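Local coordinates for Alpha/beta hydrolase fold-3 domain protein (Sulfolobus islandicus, PDB 5LK6) that probably hydrolyses carboxylic ester bonds as a thermostable lipase or carboxylesterase of the alpha/beta hydrolase fold, at residues I49-S54 with F126-W131; Y71-Y76 with N102-S107. All blocks are in the same frame, centred on the assembly; numbering follows the deposited sequence.

Interaction 1: residues I49-S54 with F126-W131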
ATOM      1  N   ILE A  49     -28.710  -2.154  13.572  1.00 35.22           N
ATOM      2  CA  ILE A  49     -29.906  -1.575  13.014  1.00 35.89           C
ATOM      3  C   ILE A  49     -30.593  -2.519  11.998  1.00 37.27           C
ATOM      4  O   ILE A  49     -30.130  -3.677  11.807  1.00 36.36           O
ATOM      5  CB  ILE A  49     -29.632  -0.175  12.437  1.00 36.34           C
ATOM      6  CG1 ILE A  49     -28.806  -0.211  11.154  1.00 37.81           C
ATOM      7  CG2 ILE A  49     -28.932   0.656  13.466  1.00 37.38           C
ATOM      8  CD1 ILE A  49     -28.788   1.104  10.414  1.00 36.49           C
ATOM      9  N   LYS A  50     -31.714  -2.022  11.439  1.00 35.40           N
ATOM     10  CA  LYS A  50     -32.602  -2.748  10.529  1.00 39.51           C
ATOM     11  C   LYS A  50     -32.881  -1.826   9.382  1.00 37.98           C
ATOM     12  O   LYS A  50     -33.520  -0.813   9.583  1.00 38.39           O
ATOM     13  CB  LYS A  50     -33.968  -3.048  11.163  1.00 44.85           C
ATOM     14  CG  LYS A  50     -33.970  -3.903  12.405  1.00 46.88           C
ATOM     15  CD  LYS A  50     -33.591  -5.330  12.124  1.00 50.48           C
ATOM     16  CE  LYS A  50     -34.198  -6.224  13.196  1.00 57.43           C
ATOM     17  NZ  LYS A  50     -33.346  -7.400  13.502  1.00 59.34           N
ATOM     18  N   ILE A  51     -32.434  -2.177   8.184  1.00 36.79           N
ATOM     19  CA  ILE A  51     -32.565  -1.305   7.042  1.00 35.81           C
ATOM     20  C   ILE A  51     -33.732  -1.848   6.234  1.00 36.94           C
ATOM     21  O   ILE A  51     -33.759  -3.032   5.952  1.00 35.87           O
ATOM     22  CB  ILE A  51     -31.266  -1.290   6.213  1.00 33.22           C
ATOM     23  CG1 ILE A  51     -30.118  -0.751   7.078  1.00 31.24           C
ATOM     24  CG2 ILE A  51     -31.451  -0.457   4.948  1.00 31.91           C
ATOM     25  CD1 ILE A  51     -28.844  -0.510   6.287  1.00 30.51           C
ATOM     26  N   PRO A  52     -34.701  -0.989   5.873  1.00 39.38           N
ATOM     27  CA  PRO A  52     -35.874  -1.448   5.137  1.00 39.45           C
ATOM     28  C   PRO A  52     -35.591  -1.691   3.634  1.00 38.20           C
ATOM     29  O   PRO A  52     -35.789  -0.816   2.786  1.00 37.06           O
ATOM     30  CB  PRO A  52     -36.901  -0.320   5.390  1.00 39.55           C
ATOM     31  CG  PRO A  52     -36.089   0.901   5.512  1.00 41.79           C
ATOM     32  CD  PRO A  52     -34.793   0.456   6.176  1.00 42.38           C
ATOM     33  N   GLY A  53     -35.150  -2.905   3.321  1.00 37.94           N
ATOM     34  CA  GLY A  53     -34.827  -3.281   1.953  1.00 37.93           C
ATOM     35  C   GLY A  53     -36.017  -3.548   1.051  1.00 35.86           C
ATOM     36  O   GLY A  53     -37.064  -3.908   1.522  1.00 40.16           O
ATOM     37  N   SER A  54     -35.812  -3.444  -0.260  1.00 33.96           N
ATOM     38  CA  SER A  54     -36.824  -3.777  -1.253  1.00 32.62           C
ATOM     39  C   SER A  54     -37.330  -5.241  -1.113  1.00 35.73           C
ATOM     40  O   SER A  54     -38.498  -5.492  -1.347  1.00 32.53           O
ATOM     41  CB  SER A  54     -36.355  -3.425  -2.695  1.00 29.83           C
ATOM     42  OG  SER A  54     -35.603  -4.448  -3.365  1.00 29.88           O
ATOM     43  N   PHE A 126     -26.982  -3.055  -2.505  1.00 27.42           N
ATOM     44  CA  PHE A 126     -27.457  -1.815  -3.090  1.00 30.17           C
ATOM     45  C   PHE A 126     -28.498  -1.095  -2.260  1.00 31.12           C
ATOM     46  O   PHE A 126     -28.421   0.100  -2.073  1.00 36.07           O
ATOM     47  CB  PHE A 126     -28.093  -2.073  -4.431  1.00 32.47           C
ATOM     48  CG  PHE A 126     -28.554  -0.823  -5.119  1.00 36.76           C
ATOM     49  CD1 PHE A 126     -27.621   0.075  -5.661  1.00 38.47           C
ATOM     50  CD2 PHE A 126     -29.924  -0.529  -5.247  1.00 38.71           C
ATOM     51  CE1 PHE A 126     -28.035   1.242  -6.317  1.00 40.27           C
ATOM     52  CE2 PHE A 126     -30.349   0.637  -5.904  1.00 38.69           C
ATOM     53  CZ  PHE A 126     -29.409   1.526  -6.430  1.00 40.55           C
ATOM     54  N   ASP A 127     -29.516  -1.807  -1.832  1.00 31.07           N
ATOM     55  CA  ASP A 127     -30.600  -1.206  -1.073  1.00 29.17           C
ATOM     56  C   ASP A 127     -30.106  -0.566   0.204  1.00 30.69           C
ATOM     57  O   ASP A 127     -30.601   0.495   0.551  1.00 30.53           O
ATOM     58  CB  ASP A 127     -31.673  -2.250  -0.727  1.00 28.36           C
ATOM     59  CG  ASP A 127     -32.483  -2.651  -1.923  1.00 28.20           C
ATOM     60  OD1 ASP A 127     -32.321  -2.031  -2.988  1.00 28.14           O
ATOM     61  OD2 ASP A 127     -33.277  -3.599  -1.810  1.00 29.86           O
ATOM     62  N   ALA A 128     -29.179  -1.241   0.905  1.00 31.67           N
ATOM     63  CA  ALA A 128     -28.494  -0.693   2.090  1.00 28.67           C
ATOM     64  C   ALA A 128     -27.673   0.543   1.732  1.00 30.28           C
ATOM     65  O   ALA A 128     -27.780   1.560   2.397  1.00 31.97           O
ATOM     66  CB  ALA A 128     -27.628  -1.739   2.756  1.00 25.99           C
ATOM     67  N   THR A 129     -26.901   0.492   0.654  1.00 29.49           N
ATOM     68  CA  THR A 129     -26.136   1.655   0.246  1.00 30.10           C
ATOM     69  C   THR A 129     -27.058   2.856  -0.017  1.00 30.46           C
ATOM     70  O   THR A 129     -26.811   3.963   0.452  1.00 31.11           O
ATOM     71  CB  THR A 129     -25.244   1.348  -0.975  1.00 28.22           C
ATOM     72  OG1 THR A 129     -24.295   0.361  -0.585  1.00 29.33           O
ATOM     73  CG2 THR A 129     -24.494   2.582  -1.461  1.00 26.96           C
ATOM     74  N   ASN A 130     -28.130   2.602  -0.737  1.00 30.90           N
ATOM     75  CA  ASN A 130     -29.070   3.617  -1.138  1.00 30.89           C
ATOM     76  C   ASN A 130     -29.758   4.221   0.072  1.00 29.65           C
ATOM     77  O   ASN A 130     -29.903   5.449   0.193  1.00 29.27           O
ATOM     78  CB  ASN A 130     -30.065   2.986  -2.075  1.00 34.93           C
ATOM     79  CG  ASN A 130     -30.931   3.995  -2.775  1.00 39.78           C
ATOM     80  OD1 ASN A 130     -30.540   4.689  -3.722  1.00 43.47           O
ATOM     81  ND2 ASN A 130     -32.144   4.034  -2.342  1.00 42.05           N
ATOM     82  N   TRP A 131     -30.113   3.378   1.008  1.00 26.63           N
ATOM     83  CA  TRP A 131     -30.773   3.851   2.183  1.00 30.88           C
ATOM     84  C   TRP A 131     -29.854   4.656   3.092  1.00 33.37           C
ATOM     85  O   TRP A 131     -30.264   5.708   3.588  1.00 33.98           O
ATOM     86  CB  TRP A 131     -31.344   2.687   2.964  1.00 31.90           C
ATOM     87  CG  TRP A 131     -32.112   3.069   4.151  1.00 35.24           C
ATOM     88  CD1 TRP A 131     -33.476   3.353   4.206  1.00 34.37           C
ATOM     89  CD2 TRP A 131     -31.612   3.196   5.500  1.00 33.44           C
ATOM     90  NE1 TRP A 131     -33.833   3.626   5.508  1.00 35.09           N
ATOM     91  CE2 TRP A 131     -32.734   3.534   6.329  1.00 32.59           C
ATOM     92  CE3 TRP A 131     -30.357   3.015   6.092  1.00 31.22           C
ATOM     93  CZ2 TRP A 131     -32.629   3.708   7.717  1.00 29.99           C
ATOM     94  CZ3 TRP A 131     -30.234   3.207   7.493  1.00 32.61           C
ATOM     95  CH2 TRP A 131     -31.380   3.561   8.284  1.00 32.94           C
TER
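P52 CD lies over the face of the five-membered ring of W131, where an edge strand of the alpha/beta hydrolase sheet meets a helix packed against it. Strand 46-52 is the outermost strand on its side of the sheet within this chain. Its end runs across helix 120-133 at 99° between the two short segments, with the axes 8.6 Å apart. W131 has CG anti to its backbone N (chi1 -177°), which carries CG out toward the strand. The P52 and W131 side chains cross at about a right angle. P52 CD sits 3.7 Å from the centroid of the five-membered ring, a CH-pi contact. I51 CG2 lies on the same side of the ring plane, but oblique and offset toward the rim. It is 3.7 Å from W131 CG. I51 CG1 and CD1 lie near W131 CE3, and CG1 also near CZ3. I51 CD1 touches the helix itself, 3.9 Å from A128 CB. At the far end of the indole, I49 CD1 approaches W131 CZ3 at 3.9 Å, obliquely to the ring. An alanine in place of W131 would probably leave P52 without its aromatic partner and open a gap next to I49 and I51. Beyond P52 the contact turns polar. I49 and I51 are held by backbone hydrogen bonds to strand 57-63, but the chain leaves the sheet after P52, the centre of an inverse gamma turn. G53 then passes close to D127, and S54 follows. One carboxylate oxygen of D127 takes two hydrogen bonds from S54. The backbone N of S54 reaches D127 OD2 at 3.0 Å from above the carboxylate plane, while S54 OG donates to the syn lone pair of D127 OD2 at 2.9 Å.

Interaction 2: residues Y71-Y76 with N102-S107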
ATOM      1  N   TYR A  71     -18.798  13.101  10.049  1.00 37.92           N
ATOM      2  CA  TYR A  71     -18.127  11.912   9.547  1.00 32.97           C
ATOM      3  C   TYR A  71     -18.375  11.645   8.053  1.00 33.74           C
ATOM      4  O   TYR A  71     -19.316  12.182   7.418  1.00 35.47           O
ATOM      5  CB  TYR A  71     -18.646  10.738  10.303  1.00 29.88           C
ATOM      6  CG  TYR A  71     -18.527  10.801  11.802  1.00 29.81           C
ATOM      7  CD1 TYR A  71     -17.275  10.820  12.437  1.00 30.69           C
ATOM      8  CD2 TYR A  71     -19.675  10.760  12.606  1.00 31.45           C
ATOM      9  CE1 TYR A  71     -17.159  10.795  13.837  1.00 30.43           C
ATOM     10  CE2 TYR A  71     -19.603  10.718  14.013  1.00 32.29           C
ATOM     11  CZ  TYR A  71     -18.351  10.735  14.645  1.00 35.11           C
ATOM     12  OH  TYR A  71     -18.323  10.694  16.057  1.00 34.52           O
ATOM     13  N   GLY A  72     -17.470  10.861   7.464  1.00 33.82           N
ATOM     14  CA  GLY A  72     -17.764  10.162   6.204  1.00 29.45           C
ATOM     15  C   GLY A  72     -18.289   8.811   6.644  1.00 26.93           C
ATOM     16  O   GLY A  72     -18.013   8.349   7.787  1.00 25.92           O
ATOM     17  N   VAL A  73     -19.062   8.182   5.761  1.00 27.38           N
ATOM     18  CA  VAL A  73     -19.649   6.840   6.051  1.00 28.49           C
ATOM     19  C   VAL A  73     -19.173   5.807   5.038  1.00 25.63           C
ATOM     20  O   VAL A  73     -19.308   5.997   3.823  1.00 23.62           O
ATOM     21  CB  VAL A  73     -21.187   6.842   6.054  1.00 29.57           C
ATOM     22  CG1 VAL A  73     -21.722   5.472   6.482  1.00 32.51           C
ATOM     23  CG2 VAL A  73     -21.705   7.903   6.981  1.00 29.85           C
ATOM     24  N   LEU A  74     -18.619   4.713   5.547  1.00 26.14           N
ATOM     25  CA  LEU A  74     -18.159   3.600   4.692  1.00 25.33           C
ATOM     26  C   LEU A  74     -19.145   2.432   4.796  1.00 23.87           C
ATOM     27  O   LEU A  74     -19.342   1.884   5.884  1.00 23.29           O
ATOM     28  CB  LEU A  74     -16.774   3.143   5.127  1.00 24.36           C
ATOM     29  CG  LEU A  74     -16.164   1.976   4.319  1.00 23.91           C
ATOM     30  CD1 LEU A  74     -15.817   2.460   2.927  1.00 24.19           C
ATOM     31  CD2 LEU A  74     -14.949   1.403   5.039  1.00 23.54           C
ATOM     32  N   ILE A  75     -19.752   2.064   3.676  1.00 23.13           N
ATOM     33  CA  ILE A  75     -20.504   0.817   3.615  1.00 25.70           C
ATOM     34  C   ILE A  75     -19.490  -0.328   3.453  1.00 26.03           C
ATOM     35  O   ILE A  75     -18.672  -0.319   2.515  1.00 23.13           O
ATOM     36  CB  ILE A  75     -21.429   0.752   2.400  1.00 26.92           C
ATOM     37  CG1 ILE A  75     -22.372   1.968   2.357  1.00 28.42           C
ATOM     38  CG2 ILE A  75     -22.174  -0.595   2.416  1.00 26.91           C
ATOM     39  CD1 ILE A  75     -23.329   2.057   3.539  1.00 28.50           C
ATOM     40  N   TYR A  76     -19.537  -1.289   4.370  1.00 25.70           N
ATOM     41  CA  TYR A  76     -18.626  -2.414   4.324  1.00 24.81           C
ATOM     42  C   TYR A  76     -19.414  -3.685   4.077  1.00 23.63           C
ATOM     43  O   TYR A  76     -20.256  -4.010   4.883  1.00 23.59           O
ATOM     44  CB  TYR A  76     -17.746  -2.548   5.572  1.00 23.45           C
ATOM     45  CG  TYR A  76     -16.590  -3.482   5.272  1.00 25.16           C
ATOM     46  CD1 TYR A  76     -15.446  -3.025   4.640  1.00 24.51           C
ATOM     47  CD2 TYR A  76     -16.709  -4.853   5.483  1.00 27.24           C
ATOM     48  CE1 TYR A  76     -14.415  -3.888   4.319  1.00 26.76           C
ATOM     49  CE2 TYR A  76     -15.683  -5.719   5.146  1.00 27.89           C
ATOM     50  CZ  TYR A  76     -14.537  -5.240   4.566  1.00 27.67           C
ATOM     51  OH  TYR A  76     -13.523  -6.128   4.228  1.00 28.50           O
ATOM     52  N   ASN A 102     -11.306   6.843  10.945  1.00 29.93           N
ATOM     53  CA  ASN A 102     -12.063   7.849  11.726  1.00 32.66           C
ATOM     54  C   ASN A 102     -13.404   8.198  11.017  1.00 32.02           C
ATOM     55  O   ASN A 102     -13.814   9.358  10.861  1.00 30.65           O
ATOM     56  CB  ASN A 102     -11.188   9.092  12.030  1.00 34.42           C
ATOM     57  CG  ASN A 102     -10.128   8.840  13.128  1.00 38.51           C
ATOM     58  OD1 ASN A 102     -10.259   8.002  14.053  1.00 41.55           O
ATOM     59  ND2 ASN A 102      -9.060   9.572  13.013  1.00 40.93           N
ATOM     60  N   CYS A 103     -14.077   7.145  10.586  1.00 30.36           N
ATOM     61  CA  CYS A 103     -15.293   7.278   9.833  1.00 31.70           C
ATOM     62  C   CYS A 103     -16.321   6.284  10.366  1.00 29.53           C
ATOM     63  O   CYS A 103     -16.003   5.396  11.190  1.00 25.89           O
ATOM     64  CB  CYS A 103     -15.007   7.147   8.319  1.00 32.10           C
ATOM     65  SG  CYS A 103     -14.749   5.465   7.727  1.00 35.92           S
ATOM     66  N   VAL A 104     -17.565   6.466   9.927  1.00 28.68           N
ATOM     67  CA  VAL A 104     -18.613   5.570  10.349  1.00 28.43           C
ATOM     68  C   VAL A 104     -18.546   4.375   9.427  1.00 27.25           C
ATOM     69  O   VAL A 104     -18.557   4.534   8.200  1.00 28.58           O
ATOM     70  CB  VAL A 104     -19.999   6.209  10.224  1.00 27.86           C
ATOM     71  CG1 VAL A 104     -21.101   5.174  10.546  1.00 27.46           C
ATOM     72  CG2 VAL A 104     -20.093   7.404  11.127  1.00 25.77           C
ATOM     73  N   VAL A 105     -18.463   3.189  10.008  1.00 26.98           N
ATOM     74  CA  VAL A 105     -18.568   1.953   9.221  1.00 27.96           C
ATOM     75  C   VAL A 105     -19.952   1.305   9.441  1.00 27.22           C
ATOM     76  O   VAL A 105     -20.367   1.099  10.586  1.00 26.82           O
ATOM     77  CB  VAL A 105     -17.423   0.964   9.550  1.00 27.88           C
ATOM     78  CG1 VAL A 105     -17.605  -0.346   8.779  1.00 27.14           C
ATOM     79  CG2 VAL A 105     -16.080   1.603   9.171  1.00 29.51           C
ATOM     80  N   VAL A 106     -20.637   1.015   8.340  1.00 25.27           N
ATOM     81  CA  VAL A 106     -21.875   0.254   8.323  1.00 25.96           C
ATOM     82  C   VAL A 106     -21.610  -1.118   7.621  1.00 25.05           C
ATOM     83  O   VAL A 106     -21.603  -1.217   6.390  1.00 25.06           O
ATOM     84  CB  VAL A 106     -22.947   1.063   7.567  1.00 26.05           C
ATOM     85  CG1 VAL A 106     -24.313   0.370   7.563  1.00 26.55           C
ATOM     86  CG2 VAL A 106     -23.080   2.410   8.186  1.00 27.23           C
ATOM     87  N   SER A 107     -21.377  -2.145   8.430  1.00 24.14           N
ATOM     88  CA  SER A 107     -21.198  -3.537   8.016  1.00 23.73           C
ATOM     89  C   SER A 107     -22.578  -4.175   7.712  1.00 23.77           C
ATOM     90  O   SER A 107     -23.407  -4.347   8.612  1.00 21.78           O
ATOM     91  CB  SER A 107     -20.493  -4.264   9.156  1.00 24.40           C
ATOM     92  OG  SER A 107     -20.238  -5.595   8.840  1.00 28.43           O
TER
HETATM   93  O   HOH W   1     -20.620  -6.961   6.038  1.00 23.08           O
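V104 and V73 lie side by side on neighbouring parallel strands, the two strands of a beta-alpha-beta unit whose crossover is helix 91-101. The strand pair is tight and buried. Four backbone hydrogen bonds join it. V104 N donates to G72 O, and L74 N returns a bond of 2.7 Å to V104 O. V106 N then bonds L74 O, and Y76 N bonds V106 O with its donor 45° out of the carbonyl plane. Side chains pack across the pair on both faces. On the face bearing V73, I75, V104 and V106, V73 CG1 reaches diagonally to V106 CG2 at 3.8 Å, and I75 CD1 comes to 4.2 Å from V106 CB. V104 CG2 is anti to its carbonyl carbon, which places it against Y71 CD2 at 3.7 Å. On the face bearing L74 and V105, Y76 CB meets V105 CG1 at 3.9 Å. C103 SG packs on L74 CB and is bonded to C101 in a disulfide. L297 of helix 285-302 also touches L74. The C-terminal end differs, because a water lies there between the strands. It donates to Y76 O at 3.2 Å and accepts from S107 OG. Y76 OH hydrogen-bonds D150 OD1, within what is probably the nucleophile elbow. The four backbone bonds satisfy the buried N-H and C=O groups between the strands, so aliphatic side chains can pack beside them, and the bond from Y76 to D150 probably links this strand end to the elbow.

How the interactions relate
Both interactions belong to the same sheet. Interaction 2 is core: it joins two central parallel strands, and nearly all its residues are buried. Interaction 1 is only partly buried and sets the end of an outer strand against a helix. Its two segments are linked by side chains and one backbone N-H, with an aromatic face and a carboxylate as the main partners. Interaction 2 relies instead on regular backbone hydrogen bonding between strands, with aliphatic packing around it. Strand 104-108 leads along the chain to helix 120-133, so the two contacts use successive elements. They also touch directly, where T129 OG1 packs 3.8 Å from I75 CG2.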